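Local atomic coordinates of putative Phosphate (PDB entry 3DAO), a protein that is probably a phosphatase of the haloacid dehalogenase-like hydrolase family, its natural substrate not established. Residues 176-179 with 180-184; 276-279 with 280-283. One frame throughout, in Å; residues are numbered along the deposited sequence.

Contact 1: residues 176-179 with 180-184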
loop_
_atom_site.group_PDB
_atom_site.type_symbol
_atom_site.label_atom_id
_atom_site.label_comp_id
_atom_site.label_asym_id
_atom_site.label_seq_id
_atom_site.Cartn_x
_atom_site.Cartn_y
_atom_site.Cartn_z
ATOM N N LYS A 176 -17.911 4.521 14.632
ATOM C CA LYS A 176 -18.871 3.655 13.900
ATOM C C LYS A 176 -18.913 3.994 12.444
ATOM O O LYS A 176 -19.968 4.032 11.825
ATOM C CB LYS A 176 -20.276 3.755 14.494
ATOM C CG LYS A 176 -20.808 5.182 14.586
ATOM C CD LYS A 176 -22.254 5.204 15.112
ATOM C CE LYS A 176 -22.724 6.618 15.433
ATOM N NZ LYS A 176 -24.117 6.635 15.925
ATOM N N CYS A 177 -17.731 4.113 11.866
ATOM C CA CYS A 177 -17.634 4.483 10.459
ATOM C C CYS A 177 -18.265 3.452 9.509
ATOM O O CYS A 177 -19.158 3.769 8.718
ATOM C CB CYS A 177 -16.181 4.733 10.068
ATOM S SG CYS A 177 -16.062 5.446 8.417
ATOM N N GLU A 178 -17.777 2.219 9.563
ATOM C CA GLU A 178 -18.313 1.169 8.702
ATOM C C GLU A 178 -19.817 1.027 8.935
ATOM O O GLU A 178 -20.594 0.867 8.008
ATOM C CB GLU A 178 -17.614 -0.172 8.932
ATOM C CG GLU A 178 -18.098 -1.238 7.986
ATOM C CD GLU A 178 -17.466 -2.588 8.247
ATOM O OE1 GLU A 178 -17.057 -2.863 9.405
ATOM O OE2 GLU A 178 -17.451 -3.397 7.305
ATOM N N GLU A 179 -20.182 1.084 10.197
ATOM C CA GLU A 179 -21.573 0.932 10.624
ATOM C C GLU A 179 -22.429 1.984 9.929
ATOM O O GLU A 179 -23.525 1.696 9.427
ATOM C CB GLU A 179 -21.687 1.050 12.130
ATOM C CG GLU A 179 -23.134 1.102 12.613
ATOM C CD GLU A 179 -23.236 1.206 14.105
ATOM O OE1 GLU A 179 -22.485 0.501 14.804
ATOM O OE2 GLU A 179 -24.068 2.002 14.584
ATOM N N LEU A 180 -21.942 3.215 9.896
ATOM C CA LEU A 180 -22.697 4.265 9.229
ATOM C C LEU A 180 -22.672 4.129 7.714
ATOM O O LEU A 180 -23.589 4.581 7.034
ATOM C CB LEU A 180 -22.198 5.650 9.616
ATOM C CG LEU A 180 -22.538 6.115 11.038
ATOM C CD1 LEU A 180 -21.746 7.418 11.376
ATOM C CD2 LEU A 180 -24.059 6.285 11.152
ATOM N N CYS A 181 -21.602 3.549 7.176
ATOM C CA CYS A 181 -21.451 3.406 5.734
ATOM C C CYS A 181 -22.234 2.226 5.155
ATOM O O CYS A 181 -22.510 2.174 3.966
ATOM C CB CYS A 181 -19.975 3.209 5.338
ATOM S SG CYS A 181 -18.962 4.695 5.456
ATOM N N THR A 182 -22.601 1.295 6.013
ATOM C CA THR A 182 -23.240 0.054 5.546
ATOM C C THR A 182 -24.623 0.173 4.869
ATOM O O THR A 182 -24.849 -0.451 3.828
ATOM C CB THR A 182 -23.266 -0.995 6.647
ATOM O OG1 THR A 182 -21.969 -1.612 6.680
ATOM C CG2 THR A 182 -24.322 -2.083 6.359
ATOM N N PRO A 183 -25.524 0.974 5.425
ATOM C CA PRO A 183 -26.886 0.985 4.855
ATOM C C PRO A 183 -26.994 1.461 3.426
ATOM O O PRO A 183 -27.843 0.959 2.680
ATOM C CB PRO A 183 -27.619 1.956 5.763
ATOM C CG PRO A 183 -26.900 1.870 7.038
ATOM C CD PRO A 183 -25.472 1.671 6.714
ATOM N N VAL A 184 -26.156 2.424 3.051
ATOM C CA VAL A 184 -26.181 3.004 1.681
ATOM C C VAL A 184 -24.814 3.148 0.989
ATOM O O VAL A 184 -24.628 2.764 -0.155
ATOM C CB VAL A 184 -26.846 4.394 1.676
ATOM C CG1 VAL A 184 -26.793 5.038 0.287
ATOM C CG2 VAL A 184 -28.315 4.332 2.209
#
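The carbonyl oxygen Glu178 O is gripped twice by Thr182: the hydroxyl OG1 of Thr182 reaches it at 3.1 Å, and the backbone N of Thr182 makes a weak bond at 2.9 Å, bent to 123° at the hydrogen. The site is a short helix, 177-181, of a haloacid dehalogenase-like fold, with Lys176 at its N-cap. OG1 comes from above the carbonyl plane, 45° out of it. Thr182 OG1 lies beside its own backbone N, and this rotation lets hydroxyl and amide reach the same oxygen; the hydroxyl is also 4.1 Å from Glu178 CG. Two straighter i to i+4 bonds form the rest of the turn, Leu180 N to Lys176 O and Cys181 N to Cys177 O, both 2.9 Å long. Along one flank the aliphatic part of Lys176 crosses the Leu180 branch, CG of Lys176 meeting CD1 of Leu180 at 4.0 Å; CG of Leu180 also sits 3.4 Å from Lys176 O. With an alanine here instead of Leu180, the methylenes of Lys176 would probably lose their apolar partner and a gap is likely to open against Cys121 and His173, which the leucine touches. The buried flank carries Cys177 and Cys181, both packed on Val171 and Val203 of the neighbouring strands. SG of Cys177 stands 4.2 Å from SG of Cys181, a loose apolar approach and not a disulfide.

Contact 2: residues 276-279 with 280-283; sequences LSVL and KSFL
Val278 and Phe282 run alongside each other in the same direction and make the tight part of this contact: CG1 of Val278 meets CZ of Phe282 at 3.6 Å, while Val278 O stands over the centre of the phenyl ring, 3.6 Å above its plane. CG1 is anti to the valine backbone N (chi1 179°), which carries that methyl forward to the ring. Leu279 adds its CD2, 4.3 Å from CD2 of Phe282. Both Leu279 and Phe282 rest on Ile24, and Val278 and Leu279 touch Phe233. This is the last turn of the C-terminal helix 274-281, laid against the central strands 23-26 and 230-234 of the Rossmann-like haloacid dehalogenase core, with helix 42-53 alongside. Val278 O also takes the hydroxyl OG of Ser281 at 2.6 Å, in the carbonyl plane and on a lone pair, together with a weak bond from Ser281 N. The serine hydroxyl, set between its own backbone N and carbonyl carbon (chi1 76°), folds back over the helix end. There the bonding shortens from i+4 to i+3, with Phe282 N reaching Leu279 O at 3.0 Å from well above the carbonyl plane. The looser, solvent side is that of the exposed Ser277 and Lys280. Leu276 itself is buried, and the extended Lys280 chain passes over it, the side chains meeting through CE of Lys280, 3.9 Å from CG of Leu276 and only slightly farther from CD2. The ammonium NZ of Lys280 goes on to a salt bridge with Glu43 on helix 42-53.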
loop_
_atom_site.group_PDB
_atom_site.type_symbol
_atom_site.label_atom_id
_atom_site.label_comp_id
_atom_site.label_asym_id
_atom_site.label_seq_id
_atom_site.Cartn_x
_atom_site.Cartn_y
_atom_site.Cartn_z
ATOM N N LEU A 276 15.626 -11.274 6.051
ATOM C CA LEU A 276 17.064 -11.091 5.775
ATOM C C LEU A 276 17.705 -12.444 5.552
ATOM O O LEU A 276 18.491 -12.650 4.612
ATOM C CB LEU A 276 17.760 -10.331 6.880
ATOM C CG LEU A 276 19.267 -10.090 6.636
ATOM C CD1 LEU A 276 19.510 -9.267 5.378
ATOM C CD2 LEU A 276 19.836 -9.397 7.822
ATOM N N SER A 277 17.349 -13.400 6.399
ATOM C CA SER A 277 17.943 -14.741 6.275
ATOM C C SER A 277 17.609 -15.405 4.971
ATOM O O SER A 277 18.454 -16.040 4.361
ATOM C CB SER A 277 17.552 -15.657 7.434
ATOM O OG SER A 277 18.046 -15.118 8.630
ATOM N N VAL A 278 16.398 -15.215 4.488
ATOM C CA VAL A 278 16.025 -15.825 3.218
ATOM C C VAL A 278 16.744 -15.135 2.070
ATOM O O VAL A 278 17.283 -15.755 1.170
ATOM C CB VAL A 278 14.489 -15.760 3.006
ATOM C CG1 VAL A 278 14.122 -16.351 1.721
ATOM C CG2 VAL A 278 13.767 -16.472 4.177
ATOM N N LEU A 279 16.763 -13.817 2.123
ATOM C CA LEU A 279 17.433 -13.069 1.076
ATOM C C LEU A 279 18.898 -13.520 0.993
ATOM O O LEU A 279 19.441 -13.652 -0.100
ATOM C CB LEU A 279 17.374 -11.573 1.335
ATOM C CG LEU A 279 15.996 -10.923 1.259
ATOM C CD1 LEU A 279 16.092 -9.446 1.601
ATOM C CD2 LEU A 279 15.450 -11.108 -0.128
ATOM N N LYS A 280 19.517 -13.737 2.143
ATOM C CA LYS A 280 20.957 -14.177 2.150
ATOM C C LYS A 280 21.082 -15.523 1.498
ATOM O O LYS A 280 22.058 -15.807 0.790
ATOM C CB LYS A 280 21.544 -14.268 3.547
ATOM C CG LYS A 280 21.842 -12.935 4.185
ATOM C CD LYS A 280 22.180 -13.147 5.626
ATOM C CE LYS A 280 22.699 -11.925 6.257
ATOM N NZ LYS A 280 23.241 -12.291 7.587
ATOM N N SER A 281 20.057 -16.343 1.666
ATOM C CA SER A 281 20.093 -17.709 1.100
ATOM C C SER A 281 20.033 -17.681 -0.422
ATOM O O SER A 281 20.230 -18.690 -1.083
ATOM C CB SER A 281 18.957 -18.596 1.644
ATOM O OG SER A 281 17.708 -18.283 1.037
ATOM N N PHE A 282 19.707 -16.536 -0.992
ATOM C CA PHE A 282 19.628 -16.405 -2.450
ATOM C C PHE A 282 20.926 -15.882 -3.038
ATOM O O PHE A 282 21.038 -15.697 -4.259
ATOM C CB PHE A 282 18.597 -15.371 -2.892
ATOM C CG PHE A 282 17.185 -15.684 -2.488
ATOM C CD1 PHE A 282 16.773 -16.990 -2.312
ATOM C CD2 PHE A 282 16.259 -14.688 -2.380
ATOM C CE1 PHE A 282 15.454 -17.277 -1.956
ATOM C CE2 PHE A 282 14.950 -14.973 -2.041
ATOM C CZ PHE A 282 14.554 -16.266 -1.831
ATOM N N LEU A 283 21.864 -15.562 -2.160
ATOM C CA LEU A 283 23.142 -14.951 -2.612
ATOM C C LEU A 283 24.048 -15.980 -3.263
ATOM O O LEU A 283 24.143 -17.119 -2.772
ATOM C CB LEU A 283 23.895 -14.284 -1.473
ATOM C CG LEU A 283 23.368 -12.955 -0.924
ATOM C CD1 LEU A 283 24.080 -12.594 0.359
ATOM C CD2 LEU A 283 23.557 -11.872 -1.970
ATOM O OXT LEU A 283 24.695 -15.661 -4.280
#

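How the contacts relate
Contacts 1 and 2 sit on opposite sides of the chain's centre, their own centres about 45 Å apart and their nearest atoms about 34 Å apart, so neither touches the other. Contact 1 belongs to the part built on the six-stranded sheet that includes 168-172 and 202-207, consistent with a cap domain; contact 2 closes the chain against the eight-stranded core sheet. That core also carries the likely HAD-type motif of Asp27, Asp29 and Thr31, just after strand 23-26. Contact 2 thus packs on the strand that leads into the probable catalytic motif, a link that contact 1, on the other sheet, does not share.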